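Glutathione S-transferase-like protein (Methylobacillus flagellatus, PDB 4GLT) binds glutathione and probably acts as a glutathione S-transferase. Local coordinates at residues A111-W115 with W168-E172. Residues are numbered along the deposited sequence; the frame is centred on the assembly and turned at random.
Sequences AVRRW and WCVNE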
loop_
_atom_site.group_PDB
_atom_site.type_symbol
_atom_site.label_atom_id
_atom_site.label_comp_id
_atom_site.label_asym_id
_atom_site.label_seq_id
_atom_site.Cartn_x
_atom_site.Cartn_y
_atom_site.Cartn_z
ATOM N N ALA A 111 -3.281 14.499 5.391
ATOM C CA ALA A 111 -4.638 14.530 4.884
ATOM C C ALA A 111 -4.694 13.934 3.478
ATOM O O ALA A 111 -5.604 13.165 3.165
ATOM C CB ALA A 111 -5.184 15.949 4.898
ATOM N N VAL A 112 -3.714 14.267 2.642
ATOM C CA VAL A 112 -3.691 13.772 1.268
ATOM C C VAL A 112 -3.428 12.286 1.216
ATOM O O VAL A 112 -4.098 11.553 0.488
ATOM C CB VAL A 112 -2.637 14.493 0.398
ATOM C CG1 VAL A 112 -2.296 13.672 -0.839
ATOM C CG2 VAL A 112 -3.139 15.862 -0.011
ATOM N N ARG A 113 -2.458 11.825 1.992
ATOM C CA ARG A 113 -2.128 10.401 1.955
ATOM C C ARG A 113 -3.220 9.531 2.609
ATOM O O ARG A 113 -3.366 8.357 2.271
ATOM C CB ARG A 113 -0.751 10.169 2.580
ATOM C CG ARG A 113 0.252 11.245 2.188
ATOM C CD ARG A 113 1.347 10.739 1.255
ATOM N NE ARG A 113 0.906 9.726 0.296
ATOM C CZ ARG A 113 1.732 9.093 -0.541
ATOM N NH1 ARG A 113 3.028 9.368 -0.540
ATOM N NH2 ARG A 113 1.270 8.190 -1.386
ATOM N N ARG A 114 -4.002 10.112 3.519
ATOM C CA ARG A 114 -5.111 9.388 4.148
ATOM C C ARG A 114 -6.242 9.130 3.150
ATOM O O ARG A 114 -6.670 7.970 2.946
ATOM C CB ARG A 114 -5.611 10.134 5.383
ATOM C CG ARG A 114 -6.385 9.269 6.366
ATOM C CD ARG A 114 -7.817 9.748 6.506
ATOM N NE ARG A 114 -8.698 9.180 5.498
ATOM C CZ ARG A 114 -9.553 9.884 4.768
ATOM N NH1 ARG A 114 -9.645 11.197 4.918
ATOM N NH2 ARG A 114 -10.312 9.266 3.878
ATOM N N TRP A 115 -6.698 10.202 2.501
ATOM C CA TRP A 115 -7.627 10.068 1.375
ATOM C C TRP A 115 -7.165 8.960 0.429
ATOM O O TRP A 115 -7.930 8.034 0.120
ATOM C CB TRP A 115 -7.718 11.360 0.575
ATOM C CG TRP A 115 -8.750 12.337 1.043
ATOM C CD1 TRP A 115 -8.540 13.405 1.852
ATOM C CD2 TRP A 115 -10.147 12.354 0.706
ATOM N NE1 TRP A 115 -9.721 14.093 2.054
ATOM C CE2 TRP A 115 -10.720 13.474 1.352
ATOM C CE3 TRP A 115 -10.963 11.546 -0.090
ATOM C CZ2 TRP A 115 -12.072 13.796 1.236
ATOM C CZ3 TRP A 115 -12.305 11.862 -0.197
ATOM C CH2 TRP A 115 -12.846 12.976 0.459
ATOM N N TRP A 168 -12.603 20.079 -3.829
ATOM C CA TRP A 168 -11.605 19.021 -3.984
ATOM C C TRP A 168 -11.399 18.396 -2.619
ATOM O O TRP A 168 -11.890 18.921 -1.632
ATOM C CB TRP A 168 -10.266 19.551 -4.499
ATOM C CG TRP A 168 -10.253 20.061 -5.908
ATOM C CD1 TRP A 168 -10.021 21.337 -6.304
ATOM C CD2 TRP A 168 -10.451 19.304 -7.103
ATOM N NE1 TRP A 168 -10.069 21.429 -7.663
ATOM C CE2 TRP A 168 -10.335 20.194 -8.180
ATOM C CE3 TRP A 168 -10.720 17.963 -7.367
ATOM C CZ2 TRP A 168 -10.477 19.788 -9.496
ATOM C CZ3 TRP A 168 -10.861 17.565 -8.671
ATOM C CH2 TRP A 168 -10.741 18.473 -9.721
ATOM N N CYS A 169 -10.714 17.258 -2.558
ATOM C CA CYS A 169 -10.583 16.529 -1.301
ATOM C C CYS A 169 -9.879 17.281 -0.178
ATOM O O CYS A 169 -10.359 17.295 0.940
ATOM C CB CYS A 169 -9.824 15.225 -1.532
ATOM S SG CYS A 169 -10.670 14.022 -2.556
ATOM N N VAL A 170 -8.762 17.929 -0.469
ATOM C CA VAL A 170 -8.015 18.591 0.588
ATOM C C VAL A 170 -7.736 20.050 0.264
ATOM O O VAL A 170 -7.412 20.405 -0.866
ATOM C CB VAL A 170 -6.664 17.894 0.851
ATOM C CG1 VAL A 170 -5.863 18.658 1.902
ATOM C CG2 VAL A 170 -6.872 16.443 1.266
ATOM N N ASN A 171 -7.881 20.893 1.274
ATOM C CA ASN A 171 -7.401 22.265 1.216
ATOM C C ASN A 171 -7.897 23.098 0.045
ATOM O O ASN A 171 -7.510 24.259 -0.106
ATOM C CB ASN A 171 -5.875 22.296 1.317
ATOM C CG ASN A 171 -5.410 22.449 2.750
ATOM O OD1 ASN A 171 -4.313 22.023 3.118
ATOM N ND2 ASN A 171 -6.263 23.054 3.579
ATOM N N GLU A 172 -8.804 22.490 -0.703
ATOM C CA GLU A 172 -9.378 23.048 -1.905
ATOM C C GLU A 172 -8.445 23.118 -3.105
ATOM O O GLU A 172 -8.588 24.000 -3.937
ATOM C CB GLU A 172 -9.968 24.419 -1.619
ATOM C CG GLU A 172 -11.397 24.550 -2.098
ATOM C CD GLU A 172 -12.369 23.865 -1.171
ATOM O OE1 GLU A 172 -12.122 23.879 0.045
ATOM O OE2 GLU A 172 -13.376 23.314 -1.650
#
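V112 and V170 bring the backbones closest, their CA atoms 6.5 Å apart, where helical segment 111-115 meets the irregular segment 168-172; one helical turn on, the CA of W115 is nearest that of C169. W115, C169 and V170 carry most of the contact. The CB and SG of C169 both lie over one face of the W115 indole. Its CB sits above the five-membered ring, 3.6 Å from the centroid, as a CH-pi contact. Its SG sits above the six-membered ring, 3.5 Å from that centroid and 12° off the normal, as a sulfur-aromatic contact. The SG is turned anti to the carbonyl carbon (chi1 -66°), which carries the sulfur along the indole from the smaller ring to the larger. On the opposite face NH1 of R114 lies near the rim. V170 CG2 reaches W115 CD1 obliquely at 3.5 Å. The same methyl touches A111 CB and V112 CG2, each at 4.0 Å, and so fits among three side chains of the helix. This is the all-helical C-terminal domain of the glutathione S-transferase fold. Here the long helix 106-133 packs against the loop that joins helix 142-162 to helix 176-191, away from the glutathione sites. M159 and D162 of the first of these helices and A177 of the second also touch the W115 side chain. With W115 replaced by an alanine, C169 SG would probably lose its aromatic partner, and a gap is likely to open between the helix and the loop. D178 OD1 accepts a hydrogen bond from C169 N, which ties the loop to the start of helix 176-191.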